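Local coordinates for proline dehydrogenase (Bradyrhizobium japonicum USDA 110, PDB 3HAZ), which probably oxidises proline to glutamate in two steps, with an FAD-dependent proline dehydrogenase and an NAD-dependent aldehyde dehydrogenase joined in one chain, at residues Glu219-Ala224 with Pro234-Lys239; Asp274-Val279 with Arg441-Val446; Leu799-Glu804 with Thr878-Leu883. All blocks are in the same frame, centred on the assembly; numbering follows the deposited sequence.

Contact 1: residues Glu219-Ala224 with Pro234-Lys239; sequences ETIGKA and PGISVK. With SO4 (sulfate ion), chain K.
Ile221, on helix 204-223, faces Pro234, the residue before strand 235-238, their CA atoms 6.9 Å apart. Lys223 N bonds to Glu219 O, and Ala224 N bonds to Ile221 O at 3.1 Å, keeping only a weak bond to Thr220 O. The gap to the strand is bridged by side chains, chiefly the two branches of Ile221. Ile221 CG2 lies 3.5 Å from Pro234 CB; with chi1 at -74° this methyl is anti to the backbone N, and the two side chains run alongside each other, oppositely directed. This is the return half of a beta-alpha-beta crossover, strand 193-196, helix 204-223, strand 235-238, in the proline dehydrogenase barrel, where the helix packs on the outside of the parallel strands. The other branch reaches along the strand: Ile221 CD1 comes to 3.6 Å from Gly235 O and to 4.1 Å from Ile236 CB, meeting the latter side chain at a slant. Phe194 and Leu275 also touch Ile221, and Ala217 and Ile218 meet Ile236. At the far end of the strand segment, Lys239 forms a salt bridge with Asp280, and Lys239 NZ makes a weak 3.4 Å hydrogen bond to O4 of a sulfate ion that Arg458 also holds.

Contact 2: residues Asp274-Val279 with Arg441-Val446; sequences DLNFTV and RTYAPV
Arg441 begins the contact by bringing its guanidinium under the Asn276 amide oxygen: Asn276 OD1 stands over the centre of one guanidinium face, 3.9 Å from Arg441 CZ, with the amide and guanidinium planes 60° apart. The N-H groups bond past this oxygen instead, NE in a salt bridge to Glu416 and NH1 to the carbonyl of Arg233 and to Ser193 OG. Replacing Arg441 by alanine would probably leave Glu416 without its charged mate and the Arg233 carbonyl without this donor, and open a gap beneath the Asn276 amide. Gly308 O holds Asn276 ND2, and Gln393 holds OD1. Strands 276-279 and 441-446 are not sheet neighbours; they lie across the proline dehydrogenase barrel, the axes of the two short segments 12.4 Å apart at closest approach, and their inward side chains meet in its interior. Two residues on, Tyr443 also directs its CB toward strand 276-279, and Tyr443 OH stops 4.0 Å from Thr278 OG1. Water bridges that separation. One molecule donates to Asn276 OD1 and Thr278 OG1 and lies 2.5 Å from Tyr443 OH; a second donates to Thr278 OG1 at 2.6 Å and also bonds to Tyr443 OH. Tyr443 touches FAD, and its hydroxyl bonds to Arg341, an FAD-binding residue.

Contact 3: residues Leu799-Glu804 with Thr878-Leu883; sequences LLFVQE and TEAGQL
Strand 797-803 belongs to the mixed sheet of the aldehyde dehydrogenase part of the chain, the sheet in which it lies between strands 891-897 and 765-769. The residues that pack against it here come from the connection between strands 873-876 and 891-897, which makes a short 3-10 turn at Ala880-Gln882. Ala880 lies at the centre of the contact. Directed at the strand, Ala880 CB touches Leu799 CD2 and Phe801 CZ, each at 3.8 Å. Leu799 gets there with CG anti to its backbone N (chi1 -176°), which carries a delta methyl up to Ala880. The phenyl group of Phe801 meets the alanine methyl obliquely, through the CE1-CZ end of the ring; the Phe801 side chain also touches Val905, Ala908 and Ile909 of helix 902-911, and Ala908 touches Ala880 as well. Leu883, just after the turn, adds a looser contact from Leu883 CD2 to Leu799 CB, 4.1 Å, and like Leu799 it rests on His893 of the adjoining strand. The interface between the segments is therefore wholly apolar, while several polar groups of the turn bond within it. Gln882 folds back so that Gln882 OE1 accepts from Glu879 N at 3.0 Å, with an N-H...O angle of 163°, in the carbonyl plane and on a lone pair; a weaker bond comes from Thr878 N, and Gln882 NE2 makes a weak bond to Glu855 O. Backbone bonds Gln882 N to Glu879 O and Leu883 N to Ala880 O complete the arrangement, a short 3-10 turn packed on the sheet of the aldehyde dehydrogenase fold.

Contacts 1 and 2 share the proline dehydrogenase barrel and are in touch: strands 235-238 and 276-279 are adjacent, with probable backbone hydrogen bonds from Val238 N to Thr278 O and from Ile236 N to Asn276 O. All the touching residues of contact 2 are buried, as are most of those in contacts 1 and 3. Contact 1 is apolar packing between helix and strand on the outer side of the barrel wall, whereas contact 2 is polar and water-bridged, inside the barrel beside FAD. Contact 3 belongs to the aldehyde dehydrogenase part, about 44 Å between its centre and the centre of each of the others; it is apolar like contact 1, but joins a loop to a strand, and its turn is partly exposed.

Contact 1: residues Glu219-Ala224 with Pro234-Lys239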
ATOM      1  N   GLU A 219       2.150 -67.905   9.541  1.00 24.11           N
ATOM      2  CA  GLU A 219       1.495 -69.182   9.824  1.00 32.67           C
ATOM      3  C   GLU A 219      -0.025 -69.036   9.925  1.00 34.80           C
ATOM      4  O   GLU A 219      -0.775 -69.828   9.346  1.00 30.39           O
ATOM      5  CB  GLU A 219       2.066 -69.835  11.083  1.00 31.53           C
ATOM      6  CG  GLU A 219       3.516 -70.238  10.928  1.00 37.94           C
ATOM      7  CD  GLU A 219       3.773 -70.966   9.617  1.00 38.66           C
ATOM      8  OE1 GLU A 219       3.085 -71.975   9.345  1.00 36.90           O
ATOM      9  OE2 GLU A 219       4.670 -70.535   8.862  1.00 27.08           O
ATOM     10  N   THR A 220      -0.482 -68.016  10.645  1.00 30.25           N
ATOM     11  CA  THR A 220      -1.916 -67.763  10.757  1.00 28.76           C
ATOM     12  C   THR A 220      -2.549 -67.544   9.385  1.00 31.63           C
ATOM     13  O   THR A 220      -3.538 -68.191   9.035  1.00 30.46           O
ATOM     14  CB  THR A 220      -2.213 -66.543  11.649  1.00 32.65           C
ATOM     15  OG1 THR A 220      -1.772 -66.819  12.983  1.00 36.02           O
ATOM     16  CG2 THR A 220      -3.715 -66.230  11.660  1.00 23.02           C
ATOM     17  N   ILE A 221      -1.978 -66.620   8.619  1.00 30.98           N
ATOM     18  CA  ILE A 221      -2.463 -66.324   7.274  1.00 35.28           C
ATOM     19  C   ILE A 221      -2.427 -67.578   6.418  1.00 30.90           C
ATOM     20  O   ILE A 221      -3.370 -67.862   5.673  1.00 34.97           O
ATOM     21  CB  ILE A 221      -1.601 -65.249   6.583  1.00 38.69           C
ATOM     22  CG1 ILE A 221      -1.875 -63.871   7.176  1.00 49.54           C
ATOM     23  CG2 ILE A 221      -1.866 -65.224   5.089  1.00 35.24           C
ATOM     24  CD1 ILE A 221      -0.858 -62.830   6.743  1.00 52.26           C
ATOM     25  N   GLY A 222      -1.326 -68.318   6.538  1.00 32.15           N
ATOM     26  CA  GLY A 222      -1.102 -69.530   5.769  1.00 30.71           C
ATOM     27  C   GLY A 222      -2.202 -70.559   5.941  1.00 39.41           C
ATOM     28  O   GLY A 222      -2.788 -71.026   4.963  1.00 30.90           O
ATOM     29  N   LYS A 223      -2.490 -70.907   7.189  1.00 37.73           N
ATOM     30  CA  LYS A 223      -3.485 -71.927   7.486  1.00 37.90           C
ATOM     31  C   LYS A 223      -4.890 -71.531   7.026  1.00 41.46           C
ATOM     32  O   LYS A 223      -5.789 -72.367   6.971  1.00 43.14           O
ATOM     33  CB  LYS A 223      -3.481 -72.256   8.981  1.00 44.55           C
ATOM     34  CG  LYS A 223      -2.129 -72.736   9.498  1.00 53.47           C
ATOM     35  CD  LYS A 223      -2.241 -73.340  10.891  1.00 63.01           C
ATOM     36  CE  LYS A 223      -2.856 -72.361  11.878  1.00 66.90           C
ATOM     37  NZ  LYS A 223      -2.919 -72.928  13.253  1.00 68.80           N
ATOM     38  N   ALA A 224      -5.071 -70.258   6.692  1.00 36.40           N
ATOM     39  CA  ALA A 224      -6.351 -69.775   6.194  1.00 46.25           C
ATOM     40  C   ALA A 224      -6.194 -69.043   4.856  1.00 45.58           C
ATOM     41  O   ALA A 224      -6.725 -67.951   4.675  1.00 51.04           O
ATOM     42  CB  ALA A 224      -7.002 -68.864   7.229  1.00 43.60           C
ATOM     43  N   PRO A 234      -3.564 -64.406   0.234  1.00 28.81           N
ATOM     44  CA  PRO A 234      -3.339 -63.248   1.106  1.00 25.08           C
ATOM     45  C   PRO A 234      -1.878 -62.818   1.151  1.00 25.32           C
ATOM     46  O   PRO A 234      -0.975 -63.581   0.787  1.00 21.70           O
ATOM     47  CB  PRO A 234      -3.769 -63.758   2.491  1.00 32.93           C
ATOM     48  CG  PRO A 234      -4.485 -65.055   2.246  1.00 28.42           C
ATOM     49  CD  PRO A 234      -3.882 -65.617   1.005  1.00 27.17           C
ATOM     50  N   GLY A 235      -1.657 -61.593   1.611  1.00 24.55           N
ATOM     51  CA  GLY A 235      -0.321 -61.049   1.730  1.00 23.98           C
ATOM     52  C   GLY A 235       0.024 -60.582   3.132  1.00 23.32           C
ATOM     53  O   GLY A 235      -0.839 -60.424   4.002  1.00 19.81           O
ATOM     54  N   ILE A 236       1.310 -60.366   3.351  1.00 20.88           N
ATOM     55  CA  ILE A 236       1.776 -59.749   4.576  1.00 27.51           C
ATOM     56  C   ILE A 236       2.740 -58.626   4.214  1.00 24.97           C
ATOM     57  O   ILE A 236       3.525 -58.759   3.272  1.00 22.90           O
ATOM     58  CB  ILE A 236       2.467 -60.784   5.493  1.00 31.30           C
ATOM     59  CG1 ILE A 236       2.779 -60.178   6.861  1.00 27.60           C
ATOM     60  CG2 ILE A 236       3.731 -61.348   4.828  1.00 27.88           C
ATOM     61  CD1 ILE A 236       3.155 -61.219   7.910  1.00 33.12           C
ATOM     62  N   SER A 237       2.657 -57.517   4.947  1.00 20.93           N
ATOM     63  CA  SER A 237       3.565 -56.389   4.769  1.00 26.71           C
ATOM     64  C   SER A 237       4.584 -56.360   5.893  1.00 31.35           C
ATOM     65  O   SER A 237       4.237 -56.545   7.063  1.00 26.73           O
ATOM     66  CB  SER A 237       2.802 -55.060   4.758  1.00 34.40           C
ATOM     67  OG  SER A 237       2.182 -54.837   3.512  1.00 35.33           O
ATOM     68  N   VAL A 238       5.835 -56.103   5.524  1.00 27.71           N
ATOM     69  CA  VAL A 238       6.960 -56.154   6.446  1.00 27.43           C
ATOM     70  C   VAL A 238       7.812 -54.896   6.308  1.00 25.89           C
ATOM     71  O   VAL A 238       7.963 -54.371   5.206  1.00 20.28           O
ATOM     72  CB  VAL A 238       7.816 -57.402   6.153  1.00 30.23           C
ATOM     73  CG1 VAL A 238       9.237 -57.217   6.635  1.00 32.91           C
ATOM     74  CG2 VAL A 238       7.165 -58.640   6.769  1.00 33.48           C
ATOM     75  N   LYS A 239       8.348 -54.409   7.429  1.00 22.81           N
ATOM     76  CA  LYS A 239       9.226 -53.238   7.434  1.00 22.52           C
ATOM     77  C   LYS A 239      10.648 -53.583   7.866  1.00 21.75           C
ATOM     78  O   LYS A 239      10.866 -54.127   8.952  1.00 23.68           O
ATOM     79  CB  LYS A 239       8.671 -52.150   8.357  1.00 25.69           C
ATOM     80  CG  LYS A 239       7.589 -51.281   7.734  1.00 23.69           C
ATOM     81  CD  LYS A 239       7.109 -50.234   8.726  1.00 26.83           C
ATOM     82  CE  LYS A 239       6.083 -49.300   8.096  1.00 25.09           C
ATOM     83  NZ  LYS A 239       4.935 -50.057   7.542  1.00 20.08           N
TER
HETATM   84  S   SO4 K1006       2.192 -47.411   5.647  1.00 87.03           S
HETATM   85  O1  SO4 K1006       1.225 -47.682   4.588  1.00 88.49           O
HETATM   86  O2  SO4 K1006       2.262 -45.968   5.847  1.00 87.90           O
HETATM   87  O3  SO4 K1006       1.758 -48.057   6.885  1.00 91.75           O
HETATM   88  O4  SO4 K1006       3.504 -47.929   5.262  1.00 81.22           O

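Contact 2: residues Asp274-Val279 with Arg441-Val446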
ATOM      1  N   ASP A 274       2.934 -70.047  -0.079  1.00 24.37           N
ATOM      2  CA  ASP A 274       2.714 -69.388  -1.363  1.00 19.32           C
ATOM      3  C   ASP A 274       1.983 -68.063  -1.194  1.00 24.39           C
ATOM      4  O   ASP A 274       0.987 -67.808  -1.869  1.00 27.42           O
ATOM      5  CB  ASP A 274       1.928 -70.300  -2.308  1.00 28.93           C
ATOM      6  CG  ASP A 274       2.008 -69.847  -3.755  1.00 36.26           C
ATOM      7  OD1 ASP A 274       3.025 -69.225  -4.124  1.00 37.42           O
ATOM      8  OD2 ASP A 274       1.057 -70.109  -4.520  1.00 39.95           O
ATOM      9  N   LEU A 275       2.484 -67.223  -0.291  1.00 22.36           N
ATOM     10  CA  LEU A 275       1.855 -65.939   0.009  1.00 27.36           C
ATOM     11  C   LEU A 275       2.485 -64.787  -0.771  1.00 19.68           C
ATOM     12  O   LEU A 275       3.588 -64.906  -1.292  1.00 22.99           O
ATOM     13  CB  LEU A 275       1.948 -65.637   1.512  1.00 24.21           C
ATOM     14  CG  LEU A 275       1.336 -66.645   2.496  1.00 27.55           C
ATOM     15  CD1 LEU A 275       1.606 -66.183   3.928  1.00 24.15           C
ATOM     16  CD2 LEU A 275      -0.164 -66.831   2.250  1.00 17.18           C
ATOM     17  N   ASN A 276       1.763 -63.678  -0.853  1.00 17.38           N
ATOM     18  CA  ASN A 276       2.340 -62.418  -1.284  1.00 16.23           C
ATOM     19  C   ASN A 276       3.133 -61.848  -0.098  1.00 25.98           C
ATOM     20  O   ASN A 276       2.609 -61.738   1.012  1.00 24.79           O
ATOM     21  CB  ASN A 276       1.218 -61.463  -1.705  1.00 14.42           C
ATOM     22  CG  ASN A 276       1.738 -60.106  -2.203  1.00 23.13           C
ATOM     23  OD1 ASN A 276       1.039 -59.098  -2.111  1.00 23.30           O
ATOM     24  ND2 ASN A 276       2.961 -60.083  -2.727  1.00 22.15           N
ATOM     25  N   PHE A 277       4.395 -61.505  -0.332  1.00 23.94           N
ATOM     26  CA  PHE A 277       5.281 -61.013   0.719  1.00 24.98           C
ATOM     27  C   PHE A 277       5.861 -59.656   0.297  1.00 27.75           C
ATOM     28  O   PHE A 277       6.683 -59.589  -0.615  1.00 23.05           O
ATOM     29  CB  PHE A 277       6.395 -62.043   0.955  1.00 28.06           C
ATOM     30  CG  PHE A 277       7.311 -61.712   2.098  1.00 22.55           C
ATOM     31  CD1 PHE A 277       6.989 -62.090   3.398  1.00 20.53           C
ATOM     32  CD2 PHE A 277       8.503 -61.047   1.872  1.00 22.31           C
ATOM     33  CE1 PHE A 277       7.833 -61.790   4.454  1.00 22.29           C
ATOM     34  CE2 PHE A 277       9.362 -60.743   2.926  1.00 27.98           C
ATOM     35  CZ  PHE A 277       9.027 -61.115   4.217  1.00 30.03           C
ATOM     36  N   THR A 278       5.432 -58.580   0.956  1.00 20.71           N
ATOM     37  CA  THR A 278       5.784 -57.231   0.510  1.00 25.58           C
ATOM     38  C   THR A 278       6.638 -56.481   1.527  1.00 24.27           C
ATOM     39  O   THR A 278       6.246 -56.332   2.684  1.00 20.10           O
ATOM     40  CB  THR A 278       4.522 -56.379   0.204  1.00 20.33           C
ATOM     41  OG1 THR A 278       3.606 -57.138  -0.589  1.00 29.43           O
ATOM     42  CG2 THR A 278       4.900 -55.102  -0.549  1.00 18.09           C
ATOM     43  N   VAL A 279       7.808 -56.025   1.086  1.00 18.13           N
ATOM     44  CA  VAL A 279       8.651 -55.140   1.891  1.00 20.17           C
ATOM     45  C   VAL A 279       8.210 -53.680   1.725  1.00 17.48           C
ATOM     46  O   VAL A 279       8.304 -53.104   0.635  1.00 19.92           O
ATOM     47  CB  VAL A 279      10.149 -55.279   1.520  1.00 25.64           C
ATOM     48  CG1 VAL A 279      11.019 -54.399   2.430  1.00 18.23           C
ATOM     49  CG2 VAL A 279      10.589 -56.749   1.601  1.00 19.37           C
ATOM     50  N   ARG A 441      -7.039 -55.835  -3.222  1.00 22.76           N
ATOM     51  CA  ARG A 441      -6.609 -56.442  -1.979  1.00 20.63           C
ATOM     52  C   ARG A 441      -6.902 -55.485  -0.829  1.00 21.69           C
ATOM     53  O   ARG A 441      -6.633 -54.287  -0.923  1.00 22.93           O
ATOM     54  CB  ARG A 441      -5.103 -56.721  -2.046  1.00 22.52           C
ATOM     55  CG  ARG A 441      -4.521 -57.403  -0.813  1.00 17.62           C
ATOM     56  CD  ARG A 441      -3.050 -57.725  -1.035  1.00 23.45           C
ATOM     57  NE  ARG A 441      -2.852 -58.412  -2.306  1.00 22.89           N
ATOM     58  CZ  ARG A 441      -2.758 -59.732  -2.430  1.00 27.29           C
ATOM     59  NH1 ARG A 441      -2.834 -60.509  -1.356  1.00 19.09           N
ATOM     60  NH2 ARG A 441      -2.592 -60.277  -3.630  1.00 22.88           N
ATOM     61  N   THR A 442      -7.460 -56.014   0.253  1.00 20.22           N
ATOM     62  CA  THR A 442      -7.735 -55.205   1.432  1.00 23.38           C
ATOM     63  C   THR A 442      -6.799 -55.624   2.559  1.00 24.92           C
ATOM     64  O   THR A 442      -6.724 -56.803   2.915  1.00 23.02           O
ATOM     65  CB  THR A 442      -9.215 -55.327   1.860  1.00 25.42           C
ATOM     66  OG1 THR A 442     -10.049 -54.894   0.779  1.00 18.95           O
ATOM     67  CG2 THR A 442      -9.510 -54.468   3.078  1.00 23.24           C
ATOM     68  N   TYR A 443      -6.053 -54.661   3.093  1.00 19.16           N
ATOM     69  CA  TYR A 443      -5.150 -54.938   4.200  1.00 19.79           C
ATOM     70  C   TYR A 443      -5.772 -54.489   5.508  1.00 24.84           C
ATOM     71  O   TYR A 443      -6.413 -53.433   5.578  1.00 20.88           O
ATOM     72  CB  TYR A 443      -3.823 -54.193   4.045  1.00 19.23           C
ATOM     73  CG  TYR A 443      -2.861 -54.728   3.013  1.00 18.51           C
ATOM     74  CD1 TYR A 443      -1.805 -55.553   3.380  1.00 22.71           C
ATOM     75  CD2 TYR A 443      -2.967 -54.351   1.677  1.00 23.21           C
ATOM     76  CE1 TYR A 443      -0.895 -56.017   2.436  1.00 24.29           C
ATOM     77  CE2 TYR A 443      -2.059 -54.801   0.728  1.00 19.35           C
ATOM     78  CZ  TYR A 443      -1.031 -55.636   1.111  1.00 24.85           C
ATOM     79  OH  TYR A 443      -0.138 -56.088   0.165  1.00 27.08           O
ATOM     80  N   ALA A 444      -5.548 -55.285   6.545  1.00 20.85           N
ATOM     81  CA  ALA A 444      -5.947 -54.922   7.897  1.00 25.86           C
ATOM     82  C   ALA A 444      -4.707 -54.646   8.738  1.00 18.05           C
ATOM     83  O   ALA A 444      -3.722 -55.391   8.672  1.00 21.19           O
ATOM     84  CB  ALA A 444      -6.786 -56.050   8.525  1.00 22.72           C
ATOM     85  N   PRO A 445      -4.733 -53.562   9.523  1.00 18.04           N
ATOM     86  CA  PRO A 445      -3.620 -53.330  10.445  1.00 23.48           C
ATOM     87  C   PRO A 445      -3.668 -54.394  11.528  1.00 17.21           C
ATOM     88  O   PRO A 445      -4.731 -54.600  12.126  1.00 18.81           O
ATOM     89  CB  PRO A 445      -3.935 -51.951  11.040  1.00 23.98           C
ATOM     90  CG  PRO A 445      -4.915 -51.326  10.070  1.00 17.57           C
ATOM     91  CD  PRO A 445      -5.719 -52.473   9.558  1.00 18.11           C
ATOM     92  N   VAL A 446      -2.550 -55.075  11.754  1.00 20.64           N
ATOM     93  CA  VAL A 446      -2.506 -56.191  12.693  1.00 13.36           C
ATOM     94  C   VAL A 446      -1.296 -56.058  13.593  1.00 18.29           C
ATOM     95  O   VAL A 446      -0.175 -55.982  13.098  1.00 16.16           O
ATOM     96  CB  VAL A 446      -2.383 -57.549  11.963  1.00 23.36           C
ATOM     97  CG1 VAL A 446      -2.268 -58.693  12.979  1.00 18.02           C
ATOM     98  CG2 VAL A 446      -3.552 -57.772  10.997  1.00 20.14           C
TER
HETATM   99  O   HOH W   1       1.296 -58.098   0.684  1.00 24.22           O
HETATM  100  O   HOH W   2       1.891 -55.617  -1.909  1.00 28.16           O

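Contact 3: residues Leu799-Glu804 with Thr878-Leu883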
ATOM      1  N   LEU A 799      19.770 -36.208  33.430  1.00 21.88           N
ATOM      2  CA  LEU A 799      18.788 -36.719  34.377  1.00 22.78           C
ATOM      3  C   LEU A 799      17.400 -36.900  33.763  1.00 25.44           C
ATOM      4  O   LEU A 799      16.711 -35.927  33.478  1.00 21.64           O
ATOM      5  CB  LEU A 799      18.704 -35.794  35.591  1.00 24.37           C
ATOM      6  CG  LEU A 799      17.784 -36.260  36.717  1.00 31.85           C
ATOM      7  CD1 LEU A 799      18.148 -37.675  37.136  1.00 29.63           C
ATOM      8  CD2 LEU A 799      17.872 -35.305  37.900  1.00 35.70           C
ATOM      9  N   LEU A 800      16.987 -38.151  33.572  1.00 27.65           N
ATOM     10  CA  LEU A 800      15.657 -38.437  33.038  1.00 25.25           C
ATOM     11  C   LEU A 800      14.655 -38.708  34.153  1.00 26.77           C
ATOM     12  O   LEU A 800      14.865 -39.602  34.971  1.00 24.61           O
ATOM     13  CB  LEU A 800      15.697 -39.641  32.088  1.00 21.30           C
ATOM     14  CG  LEU A 800      14.353 -40.178  31.575  1.00 25.52           C
ATOM     15  CD1 LEU A 800      13.631 -39.171  30.668  1.00 19.49           C
ATOM     16  CD2 LEU A 800      14.567 -41.486  30.841  1.00 21.42           C
ATOM     17  N   PHE A 801      13.575 -37.929  34.183  1.00 27.79           N
ATOM     18  CA  PHE A 801      12.428 -38.228  35.034  1.00 23.96           C
ATOM     19  C   PHE A 801      11.369 -38.916  34.170  1.00 26.33           C
ATOM     20  O   PHE A 801      10.989 -38.400  33.121  1.00 22.26           O
ATOM     21  CB  PHE A 801      11.833 -36.951  35.631  1.00 24.53           C
ATOM     22  CG  PHE A 801      12.729 -36.243  36.611  1.00 23.32           C
ATOM     23  CD1 PHE A 801      12.693 -36.559  37.965  1.00 20.81           C
ATOM     24  CD2 PHE A 801      13.579 -35.228  36.187  1.00 25.31           C
ATOM     25  CE1 PHE A 801      13.493 -35.889  38.873  1.00 21.33           C
ATOM     26  CE2 PHE A 801      14.388 -34.562  37.089  1.00 19.70           C
ATOM     27  CZ  PHE A 801      14.345 -34.888  38.434  1.00 22.95           C
ATOM     28  N   VAL A 802      10.898 -40.078  34.607  1.00 21.44           N
ATOM     29  CA  VAL A 802       9.918 -40.846  33.844  1.00 26.91           C
ATOM     30  C   VAL A 802       8.805 -41.343  34.764  1.00 25.87           C
ATOM     31  O   VAL A 802       9.079 -41.831  35.862  1.00 23.80           O
ATOM     32  CB  VAL A 802      10.576 -42.052  33.153  1.00 22.32           C
ATOM     33  CG1 VAL A 802      11.340 -42.891  34.177  1.00 20.83           C
ATOM     34  CG2 VAL A 802       9.518 -42.890  32.445  1.00 28.85           C
ATOM     35  N   GLN A 803       7.555 -41.199  34.333  1.00 24.48           N
ATOM     36  CA  GLN A 803       6.425 -41.581  35.174  1.00 26.92           C
ATOM     37  C   GLN A 803       6.459 -43.085  35.414  1.00 24.53           C
ATOM     38  O   GLN A 803       6.813 -43.855  34.522  1.00 24.47           O
ATOM     39  CB  GLN A 803       5.086 -41.142  34.562  1.00 24.95           C
ATOM     40  CG  GLN A 803       4.667 -39.728  34.939  1.00 31.88           C
ATOM     41  CD  GLN A 803       3.373 -39.281  34.256  1.00 33.58           C
ATOM     42  OE1 GLN A 803       2.802 -40.008  33.446  1.00 25.73           O
ATOM     43  NE2 GLN A 803       2.913 -38.078  34.583  1.00 27.51           N
ATOM     44  N   GLU A 804       6.109 -43.497  36.627  1.00 29.35           N
ATOM     45  CA  GLU A 804       6.301 -44.885  37.041  1.00 28.07           C
ATOM     46  C   GLU A 804       5.569 -45.904  36.169  1.00 23.71           C
ATOM     47  O   GLU A 804       6.078 -47.001  35.939  1.00 25.58           O
ATOM     48  CB  GLU A 804       5.925 -45.065  38.514  1.00 32.63           C
ATOM     49  CG  GLU A 804       4.469 -44.767  38.817  1.00 43.07           C
ATOM     50  CD  GLU A 804       4.188 -44.742  40.306  1.00 54.03           C
ATOM     51  OE1 GLU A 804       5.116 -45.044  41.088  1.00 52.07           O
ATOM     52  OE2 GLU A 804       3.042 -44.418  40.693  1.00 53.28           O
ATOM     53  N   THR A 878      17.404 -43.219  43.474  1.00 37.59           N
ATOM     54  CA  THR A 878      16.229 -43.195  44.331  1.00 37.20           C
ATOM     55  C   THR A 878      15.624 -41.801  44.299  1.00 38.29           C
ATOM     56  O   THR A 878      14.410 -41.640  44.199  1.00 37.15           O
ATOM     57  CB  THR A 878      16.589 -43.541  45.788  1.00 44.31           C
ATOM     58  OG1 THR A 878      17.011 -44.907  45.866  1.00 46.56           O
ATOM     59  CG2 THR A 878      15.391 -43.334  46.697  1.00 38.09           C
ATOM     60  N   GLU A 879      16.483 -40.790  44.387  1.00 39.44           N
ATOM     61  CA  GLU A 879      16.038 -39.404  44.279  1.00 39.28           C
ATOM     62  C   GLU A 879      17.063 -38.542  43.537  1.00 34.34           C
ATOM     63  O   GLU A 879      18.255 -38.859  43.513  1.00 31.80           O
ATOM     64  CB  GLU A 879      15.738 -38.823  45.662  1.00 48.55           C
ATOM     65  CG  GLU A 879      16.899 -38.899  46.628  1.00 58.22           C
ATOM     66  CD  GLU A 879      16.500 -38.517  48.039  1.00 69.67           C
ATOM     67  OE1 GLU A 879      15.332 -38.117  48.242  1.00 75.50           O
ATOM     68  OE2 GLU A 879      17.355 -38.616  48.945  1.00 66.06           O
ATOM     69  N   ALA A 880      16.586 -37.456  42.932  1.00 30.11           N
ATOM     70  CA  ALA A 880      17.421 -36.608  42.089  1.00 37.39           C
ATOM     71  C   ALA A 880      18.573 -36.008  42.883  1.00 34.42           C
ATOM     72  O   ALA A 880      19.645 -35.755  42.339  1.00 29.51           O
ATOM     73  CB  ALA A 880      16.588 -35.505  41.453  1.00 32.55           C
ATOM     74  N   GLY A 881      18.338 -35.786  44.174  1.00 40.22           N
ATOM     75  CA  GLY A 881      19.346 -35.229  45.056  1.00 35.20           C
ATOM     76  C   GLY A 881      20.653 -36.005  45.058  1.00 34.35           C
ATOM     77  O   GLY A 881      21.686 -35.473  45.452  1.00 35.81           O
ATOM     78  N   GLN A 882      20.619 -37.258  44.616  1.00 31.59           N
ATOM     79  CA  GLN A 882      21.841 -38.059  44.548  1.00 32.01           C
ATOM     80  C   GLN A 882      22.780 -37.580  43.445  1.00 38.29           C
ATOM     81  O   GLN A 882      23.973 -37.869  43.479  1.00 37.07           O
ATOM     82  CB  GLN A 882      21.527 -39.540  44.339  1.00 32.89           C
ATOM     83  CG  GLN A 882      20.740 -40.184  45.456  1.00 35.58           C
ATOM     84  CD  GLN A 882      20.400 -41.627  45.147  1.00 34.39           C
ATOM     85  OE1 GLN A 882      19.262 -41.951  44.815  1.00 36.68           O
ATOM     86  NE2 GLN A 882      21.395 -42.502  45.234  1.00 41.60           N
ATOM     87  N   LEU A 883      22.239 -36.868  42.460  1.00 35.17           N
ATOM     88  CA  LEU A 883      23.066 -36.289  41.403  1.00 33.51           C
ATOM     89  C   LEU A 883      23.366 -34.833  41.732  1.00 32.29           C
ATOM     90  O   LEU A 883      22.469 -33.992  41.721  1.00 34.85           O
ATOM     91  CB  LEU A 883      22.369 -36.394  40.042  1.00 31.38           C
ATOM     92  CG  LEU A 883      23.152 -35.876  38.832  1.00 31.17           C
ATOM     93  CD1 LEU A 883      24.454 -36.642  38.690  1.00 27.43           C
ATOM     94  CD2 LEU A 883      22.322 -35.977  37.544  1.00 23.66           C
TER